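Local coordinates for protein phosphoribosylformylglycinamidine synthase 2 (Thermus thermophilus, PDB 3VIU) that belongs to the AIR synthase related (PurM-like) family, carries two copies of its paired N- and C-terminal domains, and binds adenosine-5'-diphosphate and magnesium, at residues K52-E57 with L481-G486; D485-G490 with A506-A511; A467-N472 with A539-V544; G461-L466 with L594-E599. One frame throughout, in Å; residues are numbered along the deposited sequence.

Interaction 1: K52-E57 with L481-G486; sequences KALPKE and LAYTDG. With ADP (adenosine-5'-diphosphate), chain B.
The phenol ring of Y483 meets the loop 52-57 at its hydroxyl end: L54 reaches Y483 OH with both methyls, CD2 at 3.6 Å from OH and CD1 at 4.1 Å from it, and no atom of the loop lies over either ring face. One edge of the ring is occupied in plane by its own strand, where D485 CB sits 3.8 Å from Y483 CE2. The strand belongs to the six-stranded sheet of the second PurM-like N-terminal domain, whereas the loop comes from the far N-terminal part of the chain, so the contact joins pieces more than 400 residues apart. P55 carries the link further by pairing its backbone with V519 on the outermost strand, 519-525, while L54 packs on V519 and on L508 of helix 495-515.

The side chains of L54 and Y483 cross at about a right angle. Y483 has its CG between the backbone N and the carbonyl carbon (chi1 74°), which swings the ring off the strand so that its hydroxyl end reaches the leucine, while one edge faces D485 CB. The same leucine also borders the pocket of adenosine-5'-diphosphate, with L54 CD1 4.3 Å from D485 OD1. One methyl of L54 thus lies loosely beside the buried carboxylate that faces the base. That carboxylate is not coplanar with the adenine but turned from it by about 65°. It stands to one side of the ring plane, with D485 OD2 2.7 Å from ADP N1.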
loop_
_atom_site.group_PDB
_atom_site.type_symbol
_atom_site.label_atom_id
_atom_site.label_comp_id
_atom_site.label_asym_id
_atom_site.label_seq_id
_atom_site.Cartn_x
_atom_site.Cartn_y
_atom_site.Cartn_z
ATOM N N LYS A 52 11.893 11.758 8.754
ATOM C CA LYS A 52 12.500 11.495 10.051
ATOM C C LYS A 52 11.476 11.687 11.168
ATOM O O LYS A 52 11.611 11.117 12.246
ATOM C CB LYS A 52 13.693 12.428 10.283
ATOM C CG LYS A 52 14.929 12.109 9.445
ATOM C CD LYS A 52 15.990 13.182 9.637
ATOM C CE LYS A 52 17.243 12.898 8.825
ATOM N NZ LYS A 52 17.926 11.648 9.256
ATOM N N ALA A 53 10.442 12.474 10.891
ATOM C CA ALA A 53 9.399 12.762 11.868
ATOM C C ALA A 53 8.440 11.619 12.192
ATOM O O ALA A 53 7.806 11.634 13.246
ATOM C CB ALA A 53 8.599 13.981 11.415
ATOM N N LEU A 54 8.322 10.637 11.301
ATOM C CA LEU A 54 7.409 9.517 11.533
ATOM C C LEU A 54 7.854 8.574 12.651
ATOM O O LEU A 54 8.944 8.016 12.603
ATOM C CB LEU A 54 7.214 8.724 10.237
ATOM C CG LEU A 54 6.539 9.480 9.081
ATOM C CD1 LEU A 54 6.533 8.619 7.832
ATOM C CD2 LEU A 54 5.115 9.865 9.467
ATOM N N PRO A 55 7.011 8.394 13.683
ATOM C CA PRO A 55 7.287 7.519 14.835
ATOM C C PRO A 55 7.531 6.066 14.390
ATOM O O PRO A 55 6.764 5.540 13.596
ATOM C CB PRO A 55 6.020 7.651 15.670
ATOM C CG PRO A 55 5.559 9.027 15.362
ATOM C CD PRO A 55 5.741 9.114 13.876
ATOM N N LYS A 56 8.575 5.422 14.920
ATOM C CA LYS A 56 8.906 4.046 14.533
ATOM C C LYS A 56 8.787 2.988 15.635
ATOM O O LYS A 56 8.738 1.799 15.338
ATOM C CB LYS A 56 10.336 3.974 13.983
ATOM C CG LYS A 56 10.903 5.278 13.444
ATOM C CD LYS A 56 10.715 5.440 11.939
ATOM C CE LYS A 56 11.434 6.705 11.437
ATOM N NZ LYS A 56 11.298 6.942 9.960
ATOM N N GLU A 57 8.759 3.411 16.894
ATOM C CA GLU A 57 8.679 2.471 18.013
ATOM C C GLU A 57 7.316 1.802 18.166
ATOM O O GLU A 57 6.276 2.431 17.980
ATOM C CB GLU A 57 9.049 3.177 19.324
ATOM C CG GLU A 57 10.435 3.839 19.321
ATOM C CD GLU A 57 10.755 4.567 20.631
ATOM O OE1 GLU A 57 9.929 5.410 21.057
ATOM O OE2 GLU A 57 11.829 4.302 21.229
ATOM N N LEU A 481 -1.043 -3.343 14.143
ATOM C CA LEU A 481 0.317 -3.542 14.631
ATOM C C LEU A 481 1.287 -2.498 14.094
ATOM O O LEU A 481 2.191 -2.073 14.796
ATOM C CB LEU A 481 0.812 -4.942 14.261
ATOM C CG LEU A 481 -0.002 -6.087 14.861
ATOM C CD1 LEU A 481 0.524 -7.403 14.330
ATOM C CD2 LEU A 481 0.080 -6.040 16.379
ATOM N N ALA A 482 1.092 -2.090 12.845
ATOM C CA ALA A 482 1.949 -1.090 12.219
ATOM C C ALA A 482 1.403 -0.773 10.843
ATOM O O ALA A 482 0.461 -1.412 10.386
ATOM C CB ALA A 482 3.375 -1.612 12.095
ATOM N N TYR A 483 1.988 0.212 10.180
ATOM C CA TYR A 483 1.525 0.540 8.850
ATOM C C TYR A 483 2.670 0.750 7.879
ATOM O O TYR A 483 3.832 0.770 8.264
ATOM C CB TYR A 483 0.634 1.781 8.870
ATOM C CG TYR A 483 1.365 3.081 9.064
ATOM C CD1 TYR A 483 1.660 3.560 10.342
ATOM C CD2 TYR A 483 1.756 3.843 7.964
ATOM C CE1 TYR A 483 2.322 4.767 10.517
ATOM C CE2 TYR A 483 2.418 5.049 8.126
ATOM C CZ TYR A 483 2.702 5.505 9.403
ATOM O OH TYR A 483 3.389 6.680 9.549
ATOM N N THR A 484 2.311 0.887 6.610
ATOM C CA THR A 484 3.250 1.118 5.525
ATOM C C THR A 484 2.578 2.248 4.736
ATOM O O THR A 484 1.356 2.232 4.549
ATOM C CB THR A 484 3.388 -0.152 4.646
ATOM O OG1 THR A 484 4.394 0.054 3.645
ATOM C CG2 THR A 484 2.057 -0.482 3.974
ATOM N N ASP A 485 3.351 3.239 4.303
ATOM C CA ASP A 485 2.768 4.348 3.563
ATOM C C ASP A 485 3.400 4.564 2.203
ATOM O O ASP A 485 4.614 4.760 2.087
ATOM C CB ASP A 485 2.877 5.644 4.364
ATOM C CG ASP A 485 4.312 6.061 4.596
ATOM O OD1 ASP A 485 4.675 7.208 4.250
ATOM O OD2 ASP A 485 5.083 5.239 5.131
ATOM N N GLY A 486 2.567 4.511 1.169
ATOM C CA GLY A 486 3.042 4.741 -0.173
ATOM C C GLY A 486 2.679 6.172 -0.512
ATOM O O GLY A 486 1.529 6.465 -0.819
HETATM P PB ADP B . 13.141 -0.812 -3.104
HETATM O O1B ADP B . 13.784 0.053 -4.133
HETATM O O2B ADP B . 11.575 -0.968 -3.446
HETATM O O3B ADP B . 13.901 -2.317 -3.117
HETATM P PA ADP B . 13.482 1.477 -1.658
HETATM O O1A ADP B . 14.926 1.813 -1.801
HETATM O O2A ADP B . 12.673 2.111 -2.911
HETATM O O3A ADP B . 13.302 -0.155 -1.611
HETATM O "O5'" ADP B . 12.840 2.106 -0.294
HETATM C "C5'" ADP B . 13.883 2.708 0.498
HETATM C "C4'" ADP B . 13.783 2.353 2.010
HETATM O "O4'" ADP B . 13.175 3.448 2.766
HETATM C "C3'" ADP B . 12.919 1.104 2.320
HETATM O "O3'" ADP B . 13.449 0.425 3.466
HETATM C "C2'" ADP B . 11.530 1.692 2.570
HETATM O "O2'" ADP B . 10.716 0.837 3.377
HETATM C "C1'" ADP B . 11.840 3.038 3.230
HETATM N N9 ADP B . 10.834 4.053 2.888
HETATM C C8 ADP B . 10.726 4.724 1.702
HETATM N N7 ADP B . 9.725 5.555 1.737
HETATM C C5 ADP B . 9.122 5.476 2.942
HETATM C C6 ADP B . 8.012 6.117 3.553
HETATM N N6 ADP B . 7.285 7.071 2.865
HETATM N N1 ADP B . 7.683 5.776 4.818
HETATM C C2 ADP B . 8.375 4.853 5.504
HETATM N N3 ADP B . 9.424 4.228 4.964
HETATM C C4 ADP B . 9.826 4.505 3.705
#

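Interaction 2: D485-G490 with A506-A511; sequences DGLNLG and AGLKEA. With ADP (adenosine-5'-diphosphate), chain B.
D485 OD1 receives the amino group of the adenine, in a hydrogen bond of 3.0 Å from ADP N6 to OD1 that is bent, with an N-H...O angle of 145°, and it also has L508 CD2 of the facing helix beside it at 3.7 Å. One oxygen therefore has a polar partner in the nucleotide and an apolar neighbour in the protein. The same methyl of L508 approaches the rest of the aspartate too, D485 CB being 3.9 Å from L508 CD2.

L487, two residues further along the strand, completes the arrangement. Its CD2 lies 3.9 Å from L508 CD2, and the two leucines lie alongside, pointing opposite ways. L487 CG is anti to the carbonyl carbon (chi1 -54°), and its CG and CD1 both face the base, each 3.8 Å from ADP N6. The amino group is thus bordered by leucine carbons as well as held by a carboxylate oxygen.

These contacts lie inside a beta-alpha-beta crossover: strand 479-488 leads into helix 495-515, which returns the chain to the parallel neighbour 519-525, and D485 and L487 both pair their backbones with N523 there. Both project from the strand toward the helix, and L508 CD2 abuts both. L487 touches the same helix again at T504, one turn before L508. L508 also touches A462 of helix 458-475, the neighbouring helix.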
loop_
_atom_site.group_PDB
_atom_site.type_symbol
_atom_site.label_atom_id
_atom_site.label_comp_id
_atom_site.label_asym_id
_atom_site.label_seq_id
_atom_site.Cartn_x
_atom_site.Cartn_y
_atom_site.Cartn_z
ATOM N N ASP A 485 3.351 3.239 4.303
ATOM C CA ASP A 485 2.768 4.348 3.563
ATOM C C ASP A 485 3.400 4.564 2.203
ATOM O O ASP A 485 4.614 4.760 2.087
ATOM C CB ASP A 485 2.877 5.644 4.364
ATOM C CG ASP A 485 4.312 6.061 4.596
ATOM O OD1 ASP A 485 4.675 7.208 4.250
ATOM O OD2 ASP A 485 5.083 5.239 5.131
ATOM N N GLY A 486 2.567 4.511 1.169
ATOM C CA GLY A 486 3.042 4.741 -0.173
ATOM C C GLY A 486 2.679 6.172 -0.512
ATOM O O GLY A 486 1.529 6.465 -0.819
ATOM N N LEU A 487 3.649 7.077 -0.433
ATOM C CA LEU A 487 3.386 8.473 -0.749
ATOM C C LEU A 487 3.502 8.719 -2.252
ATOM O O LEU A 487 4.435 8.240 -2.897
ATOM C CB LEU A 487 4.370 9.380 -0.004
ATOM C CG LEU A 487 4.461 9.203 1.520
ATOM C CD1 LEU A 487 5.383 10.271 2.088
ATOM C CD2 LEU A 487 3.075 9.293 2.162
ATOM N N ASN A 488 2.542 9.459 -2.798
ATOM C CA ASN A 488 2.514 9.817 -4.217
ATOM C C ASN A 488 2.104 11.282 -4.283
ATOM O O ASN A 488 1.016 11.646 -3.840
ATOM C CB ASN A 488 1.489 8.969 -4.958
ATOM C CG ASN A 488 1.719 7.484 -4.769
ATOM O OD1 ASN A 488 2.464 6.859 -5.514
ATOM N ND2 ASN A 488 1.088 6.917 -3.752
ATOM N N LEU A 489 2.980 12.121 -4.820
ATOM C CA LEU A 489 2.715 13.546 -4.925
ATOM C C LEU A 489 3.313 14.153 -6.186
ATOM O O LEU A 489 3.960 13.466 -6.987
ATOM C CB LEU A 489 3.274 14.282 -3.707
ATOM C CG LEU A 489 2.581 13.982 -2.374
ATOM C CD1 LEU A 489 3.489 13.092 -1.539
ATOM C CD2 LEU A 489 2.263 15.274 -1.633
ATOM N N GLY A 490 3.076 15.448 -6.359
ATOM C CA GLY A 490 3.604 16.146 -7.507
ATOM C C GLY A 490 5.036 16.508 -7.195
ATOM O O GLY A 490 5.628 15.995 -6.240
ATOM N N ALA A 506 3.183 15.220 7.892
ATOM C CA ALA A 506 2.767 15.669 9.216
ATOM C C ALA A 506 1.449 14.982 9.578
ATOM O O ALA A 506 1.206 14.655 10.738
ATOM C CB ALA A 506 2.599 17.193 9.243
ATOM N N GLY A 507 0.602 14.763 8.579
ATOM C CA GLY A 507 -0.663 14.103 8.826
ATOM C C GLY A 507 -0.477 12.702 9.389
ATOM O O GLY A 507 -1.110 12.337 10.376
ATOM N N LEU A 508 0.389 11.917 8.754
ATOM C CA LEU A 508 0.677 10.554 9.195
ATOM C C LEU A 508 1.248 10.537 10.615
ATOM O O LEU A 508 0.818 9.759 11.468
ATOM C CB LEU A 508 1.666 9.904 8.228
ATOM C CG LEU A 508 1.125 9.014 7.095
ATOM C CD1 LEU A 508 -0.310 9.367 6.748
ATOM C CD2 LEU A 508 2.032 9.150 5.886
ATOM N N LYS A 509 2.217 11.409 10.859
ATOM C CA LYS A 509 2.850 11.513 12.160
ATOM C C LYS A 509 1.792 11.681 13.243
ATOM O O LYS A 509 1.755 10.939 14.230
ATOM C CB LYS A 509 3.791 12.718 12.173
ATOM C CG LYS A 509 4.333 13.091 13.541
ATOM C CD LYS A 509 4.954 14.478 13.505
ATOM C CE LYS A 509 5.586 14.851 14.845
ATOM N NZ LYS A 509 4.645 14.760 16.005
ATOM N N GLU A 510 0.919 12.658 13.032
ATOM C CA GLU A 510 -0.131 12.964 13.986
ATOM C C GLU A 510 -1.097 11.809 14.223
ATOM O O GLU A 510 -1.459 11.536 15.364
ATOM C CB GLU A 510 -0.880 14.209 13.526
ATOM C CG GLU A 510 -1.904 14.722 14.508
ATOM C CD GLU A 510 -2.313 16.151 14.202
ATOM O OE1 GLU A 510 -3.283 16.637 14.826
ATOM O OE2 GLU A 510 -1.657 16.792 13.342
ATOM N N ALA A 511 -1.507 11.127 13.157
ATOM C CA ALA A 511 -2.422 9.999 13.296
ATOM C C ALA A 511 -1.688 8.830 13.945
ATOM O O ALA A 511 -2.233 8.120 14.787
ATOM C CB ALA A 511 -2.961 9.583 11.933
HETATM P PB ADP B . 13.141 -0.812 -3.104
HETATM O O1B ADP B . 13.784 0.053 -4.133
HETATM O O2B ADP B . 11.575 -0.968 -3.446
HETATM O O3B ADP B . 13.901 -2.317 -3.117
HETATM P PA ADP B . 13.482 1.477 -1.658
HETATM O O1A ADP B . 14.926 1.813 -1.801
HETATM O O2A ADP B . 12.673 2.111 -2.911
HETATM O O3A ADP B . 13.302 -0.155 -1.611
HETATM O "O5'" ADP B . 12.840 2.106 -0.294
HETATM C "C5'" ADP B . 13.883 2.708 0.498
HETATM C "C4'" ADP B . 13.783 2.353 2.010
HETATM O "O4'" ADP B . 13.175 3.448 2.766
HETATM C "C3'" ADP B . 12.919 1.104 2.320
HETATM O "O3'" ADP B . 13.449 0.425 3.466
HETATM C "C2'" ADP B . 11.530 1.692 2.570
HETATM O "O2'" ADP B . 10.716 0.837 3.377
HETATM C "C1'" ADP B . 11.840 3.038 3.230
HETATM N N9 ADP B . 10.834 4.053 2.888
HETATM C C8 ADP B . 10.726 4.724 1.702
HETATM N N7 ADP B . 9.725 5.555 1.737
HETATM C C5 ADP B . 9.122 5.476 2.942
HETATM C C6 ADP B . 8.012 6.117 3.553
HETATM N N6 ADP B . 7.285 7.071 2.865
HETATM N N1 ADP B . 7.683 5.776 4.818
HETATM C C2 ADP B . 8.375 4.853 5.504
HETATM N N3 ADP B . 9.424 4.228 4.964
HETATM C C4 ADP B . 9.826 4.505 3.705
#

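Interaction 3: A467-N472 with A539-V544; sequences AEACRN and AMVGVV. With MG (magnesium ion), chain D.
Apolar contacts hold the helix to the strand, with A469 as the residue that fits closest against it. Its CB lies 3.5 Å from V543 CG2 and 4.1 Å from V541 CG1, so the methyl rests between two valines that project from the same face of the strand. C470 adds its sulfur to the side of the second valine, SG being 3.8 Å from V543 CG2. In V543 this branch is anti to the carbonyl carbon, which turns it toward the helix to meet both residues. The small alanine also lets the backbones come near, and A469 CB is 3.7 Å from V541 O.

Here helix 458-475 lies against the six-stranded sheet of the PurM-like N-terminal domain, its segment running 7.7 Å from the strand axis at an angle of 28°.

Metal binding occupies a different side of the same helix. N472 OD1 binds the magnesium ion at 2.6 Å, and D430 and D620 complete the protein ligands. The amide is fixed in rotation because N472 ND2 donates to D448 OD1. E468, one turn earlier, acts through water: water 1, itself a metal ligand, donates to E468 OE1 at 2.8 Å.

Salt bridges make up the third kind. R471 spans from E599 to the metal ligand D620, and E468 CA lies 3.6 Å from the plane of the R471 guanidinium, toward its rim.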
loop_
_atom_site.group_PDB
_atom_site.type_symbol
_atom_site.label_atom_id
_atom_site.label_comp_id
_atom_site.label_asym_id
_atom_site.label_seq_id
_atom_site.Cartn_x
_atom_site.Cartn_y
_atom_site.Cartn_z
ATOM N N ALA A 467 -6.122 6.522 9.902
ATOM C CA ALA A 467 -7.257 6.259 10.774
ATOM C C ALA A 467 -8.167 5.198 10.145
ATOM O O ALA A 467 -8.434 4.162 10.756
ATOM C CB ALA A 467 -8.037 7.553 11.022
ATOM N N GLU A 468 -8.615 5.447 8.915
ATOM C CA GLU A 468 -9.497 4.521 8.213
ATOM C C GLU A 468 -8.899 3.118 8.114
ATOM O O GLU A 468 -9.558 2.134 8.445
ATOM C CB GLU A 468 -9.819 5.037 6.806
ATOM C CG GLU A 468 -10.908 4.216 6.106
ATOM C CD GLU A 468 -11.337 4.792 4.759
ATOM O OE1 GLU A 468 -12.388 4.358 4.229
ATOM O OE2 GLU A 468 -10.627 5.668 4.220
ATOM N N ALA A 469 -7.654 3.023 7.659
ATOM C CA ALA A 469 -7.008 1.724 7.534
ATOM C C ALA A 469 -7.015 0.991 8.882
ATOM O O ALA A 469 -7.337 -0.196 8.953
ATOM C CB ALA A 469 -5.582 1.893 7.026
ATOM N N CYS A 470 -6.670 1.697 9.952
ATOM C CA CYS A 470 -6.668 1.083 11.272
ATOM C C CYS A 470 -8.086 0.708 11.703
ATOM O O CYS A 470 -8.288 -0.319 12.350
ATOM C CB CYS A 470 -6.054 2.028 12.297
ATOM S SG CYS A 470 -4.293 2.244 12.097
ATOM N N ARG A 471 -9.062 1.542 11.336
ATOM C CA ARG A 471 -10.449 1.288 11.688
ATOM C C ARG A 471 -10.934 0.020 10.993
ATOM O O ARG A 471 -11.611 -0.813 11.598
ATOM C CB ARG A 471 -11.340 2.472 11.279
ATOM C CG ARG A 471 -12.767 2.404 11.839
ATOM C CD ARG A 471 -13.641 3.510 11.286
ATOM N NE ARG A 471 -12.981 4.809 11.387
ATOM C CZ ARG A 471 -12.737 5.608 10.351
ATOM N NH1 ARG A 471 -12.128 6.764 10.550
ATOM N NH2 ARG A 471 -13.101 5.254 9.120
ATOM N N ASN A 472 -10.574 -0.128 9.721
ATOM C CA ASN A 472 -10.986 -1.293 8.952
ATOM C C ASN A 472 -10.472 -2.605 9.516
ATOM O O ASN A 472 -11.173 -3.623 9.469
ATOM C CB ASN A 472 -10.557 -1.149 7.500
ATOM C CG ASN A 472 -11.444 -0.193 6.739
ATOM O OD1 ASN A 472 -12.669 -0.293 6.811
ATOM N ND2 ASN A 472 -10.837 0.739 6.005
ATOM N N ALA A 539 -1.475 9.516 0.071
ATOM C CA ALA A 539 -0.751 8.680 1.009
ATOM C C ALA A 539 -1.569 7.400 1.151
ATOM O O ALA A 539 -2.567 7.362 1.876
ATOM C CB ALA A 539 -0.615 9.379 2.359
HETATM N N MSE A 540 -1.158 6.360 0.437
HETATM C CA MSE A 540 -1.847 5.083 0.507
HETATM C C MSE A 540 -1.304 4.330 1.704
HETATM O O MSE A 540 -0.186 3.826 1.691
HETATM C CB MSE A 540 -1.642 4.317 -0.794
HETATM C CG MSE A 540 -2.334 5.009 -1.954
HETATM SE SE MSE A 540 -1.632 4.549 -3.697
HETATM C CE MSE A 540 -3.231 4.895 -4.752
ATOM N N VAL A 541 -2.113 4.290 2.753
ATOM C CA VAL A 541 -1.755 3.653 4.006
ATOM C C VAL A 541 -2.197 2.206 4.109
ATOM O O VAL A 541 -3.381 1.899 4.004
ATOM C CB VAL A 541 -2.364 4.432 5.188
ATOM C CG1 VAL A 541 -1.992 3.769 6.512
ATOM C CG2 VAL A 541 -1.880 5.881 5.146
ATOM N N GLY A 542 -1.223 1.326 4.321
ATOM C CA GLY A 542 -1.501 -0.085 4.467
ATOM C C GLY A 542 -1.276 -0.442 5.922
ATOM O O GLY A 542 -0.241 -0.095 6.498
ATOM N N VAL A 543 -2.249 -1.116 6.522
ATOM C CA VAL A 543 -2.150 -1.506 7.915
ATOM C C VAL A 543 -2.316 -3.004 8.095
ATOM O O VAL A 543 -3.192 -3.622 7.494
ATOM C CB VAL A 543 -3.227 -0.803 8.781
ATOM C CG1 VAL A 543 -3.263 -1.431 10.179
ATOM C CG2 VAL A 543 -2.929 0.685 8.877
ATOM N N VAL A 544 -1.467 -3.581 8.934
ATOM C CA VAL A 544 -1.535 -5.000 9.217
ATOM C C VAL A 544 -1.847 -5.175 10.694
ATOM O O VAL A 544 -1.356 -4.426 11.535
ATOM C CB VAL A 544 -0.197 -5.721 8.893
ATOM C CG1 VAL A 544 -0.245 -7.158 9.400
ATOM C CG2 VAL A 544 0.047 -5.718 7.393
HETATM MG MG MG D . -14.724 0.187 5.319
HETATM O O HOH W 1 -13.962 2.518 5.681
HETATM O O HOH W 2 -17.051 1.186 5.109
#

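Interaction 4: G461-L466 with L594-E599; sequences GAMHAL and LDLGRE
L594 and H464 lie face to methyl: L594 CD2 stands almost straight above the imidazole, 4.0 Å from the centroid of the H464 ring and 8° off its normal, a CH-pi contact. L594 runs back over the imidazole, counter to the histidine, and L594 CB comes over the far rim of the ring, 3.9 Å from H464 NE2. The contact joins helix 458-475 of the second N-terminal PurM-like domain to the capped start of helix 596-611 in the C-terminal domain that follows. H464 NE2 donates to P592 O, just before the segment, which holds the ring to the loop that covers it. The ring of Y453 also meets the imidazole, at an inclined angle.

M463, a selenomethionine, shares L594 with the histidine. The CD2 methyl that tops the imidazole is also 3.8 Å from M463 CB, and 3.7 Å from H464 N, so it settles into the notch between the two helix residues. L594 CG is anti to the backbone N (chi1 172°), which extends the side chain toward the helix. The selenomethionine chain, bent at its last torsion, carries the terminal methyl across L596, with M463 CE 3.3 Å from L596 CD1, a tight approach.

Behind these leucines the new helix is started by D595 at the N-cap: R598 N donates to D595 OD1 at 2.8 Å, arriving from above the carboxylate plane.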
loop_
_atom_site.group_PDB
_atom_site.type_symbol
_atom_site.label_atom_id
_atom_site.label_comp_id
_atom_site.label_asym_id
_atom_site.label_seq_id
_atom_site.Cartn_x
_atom_site.Cartn_y
_atom_site.Cartn_z
ATOM N N GLY A 461 -6.192 14.688 5.114
ATOM C CA GLY A 461 -6.351 13.529 4.249
ATOM C C GLY A 461 -5.454 12.375 4.693
ATOM O O GLY A 461 -5.883 11.219 4.755
ATOM N N ALA A 462 -4.201 12.694 5.009
ATOM C CA ALA A 462 -3.238 11.694 5.459
ATOM C C ALA A 462 -3.702 11.076 6.775
ATOM O O ALA A 462 -3.635 9.861 6.953
ATOM C CB ALA A 462 -1.869 12.331 5.633
HETATM N N MSE A 463 -4.175 11.921 7.691
HETATM C CA MSE A 463 -4.665 11.457 8.987
HETATM C C MSE A 463 -5.842 10.512 8.802
HETATM O O MSE A 463 -5.920 9.472 9.459
HETATM C CB MSE A 463 -5.112 12.634 9.855
HETATM C CG MSE A 463 -3.993 13.371 10.561
HETATM SE SE MSE A 463 -4.671 14.984 11.408
HETATM C CE MSE A 463 -6.057 14.191 12.501
ATOM N N HIS A 464 -6.759 10.893 7.913
ATOM C CA HIS A 464 -7.934 10.086 7.627
ATOM C C HIS A 464 -7.549 8.727 7.077
ATOM O O HIS A 464 -8.163 7.721 7.424
ATOM C CB HIS A 464 -8.845 10.804 6.630
ATOM C CG HIS A 464 -9.960 11.567 7.273
ATOM N ND1 HIS A 464 -11.010 10.946 7.917
ATOM C CD2 HIS A 464 -10.180 12.899 7.390
ATOM C CE1 HIS A 464 -11.830 11.863 8.402
ATOM N NE2 HIS A 464 -11.350 13.057 8.096
ATOM N N ALA A 465 -6.524 8.698 6.227
ATOM C CA ALA A 465 -6.050 7.451 5.621
ATOM C C ALA A 465 -5.567 6.435 6.652
ATOM O O ALA A 465 -5.997 5.279 6.633
ATOM C CB ALA A 465 -4.940 7.743 4.608
ATOM N N LEU A 466 -4.678 6.857 7.549
ATOM C CA LEU A 466 -4.171 5.953 8.574
ATOM C C LEU A 466 -5.317 5.544 9.507
ATOM O O LEU A 466 -5.467 4.371 9.865
ATOM C CB LEU A 466 -3.061 6.619 9.391
ATOM C CG LEU A 466 -1.924 5.685 9.826
ATOM C CD1 LEU A 466 -1.005 6.409 10.797
ATOM C CD2 LEU A 466 -2.487 4.428 10.459
ATOM N N LEU A 594 -11.634 15.265 12.217
ATOM C CA LEU A 594 -11.218 13.976 12.737
ATOM C C LEU A 594 -10.652 14.135 14.145
ATOM O O LEU A 594 -9.615 14.774 14.347
ATOM C CB LEU A 594 -10.176 13.360 11.803
ATOM C CG LEU A 594 -9.444 12.080 12.210
ATOM C CD1 LEU A 594 -10.427 10.990 12.633
ATOM C CD2 LEU A 594 -8.606 11.612 11.027
ATOM N N ASP A 595 -11.364 13.562 15.109
ATOM C CA ASP A 595 -10.983 13.586 16.516
ATOM C C ASP A 595 -10.244 12.273 16.722
ATOM O O ASP A 595 -10.856 11.210 16.827
ATOM C CB ASP A 595 -12.242 13.626 17.400
ATOM C CG ASP A 595 -11.930 13.610 18.895
ATOM O OD1 ASP A 595 -10.938 12.970 19.302
ATOM O OD2 ASP A 595 -12.701 14.226 19.668
ATOM N N LEU A 596 -8.926 12.349 16.767
ATOM C CA LEU A 596 -8.114 11.166 16.943
ATOM C C LEU A 596 -8.373 10.468 18.268
ATOM O O LEU A 596 -8.242 9.251 18.360
ATOM C CB LEU A 596 -6.642 11.532 16.781
ATOM C CG LEU A 596 -6.343 11.795 15.299
ATOM C CD1 LEU A 596 -5.048 12.561 15.137
ATOM C CD2 LEU A 596 -6.299 10.450 14.556
ATOM N N GLY A 597 -8.764 11.228 19.287
ATOM C CA GLY A 597 -9.044 10.623 20.576
ATOM C C GLY A 597 -10.276 9.748 20.479
ATOM O O GLY A 597 -10.306 8.626 20.999
ATOM N N ARG A 598 -11.306 10.258 19.809
ATOM C CA ARG A 598 -12.533 9.501 19.641
ATOM C C ARG A 598 -12.235 8.271 18.778
ATOM O O ARG A 598 -12.648 7.155 19.108
ATOM C CB ARG A 598 -13.605 10.371 18.973
ATOM C CG ARG A 598 -14.860 9.614 18.557
ATOM C CD ARG A 598 -15.607 9.056 19.758
ATOM N NE ARG A 598 -16.226 10.112 20.555
ATOM C CZ ARG A 598 -17.214 10.893 20.129
ATOM N NH1 ARG A 598 -17.712 10.746 18.909
ATOM N NH2 ARG A 598 -17.692 11.841 20.922
ATOM N N GLU A 599 -11.503 8.488 17.682
ATOM C CA GLU A 599 -11.150 7.416 16.758
ATOM C C GLU A 599 -10.518 6.234 17.480
ATOM O O GLU A 599 -10.923 5.089 17.279
ATOM C CB GLU A 599 -10.186 7.927 15.681
ATOM C CG GLU A 599 -9.843 6.872 14.621
ATOM C CD GLU A 599 -11.043 6.450 13.780
ATOM O OE1 GLU A 599 -11.276 5.233 13.636
ATOM O OE2 GLU A 599 -11.750 7.330 13.254
#

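In the fold
Interactions 1, 2 and 3 are buried and centre on one sheet, whose neighbouring strands 479-488 and 538-548 carry their strand segments; interaction 4 is partly buried and joins two domains. Interactions 1 and 2 share D485 and the nucleotide, and L54 packs on L508. Interactions 3 and 4 divide helix 458-475 between them, the first against the sheet, the second against the following domain, with the R471-E599 salt bridge spanning both. Chemistry follows place: apolar pairs make up 2, 3 and 4, whereas in 1 a leucine meets a hydroxyl and a carboxylate; polar bonds go to adenine in 1 and 2, to the metal in 3, and to a helix cap and a loop carbonyl in 4.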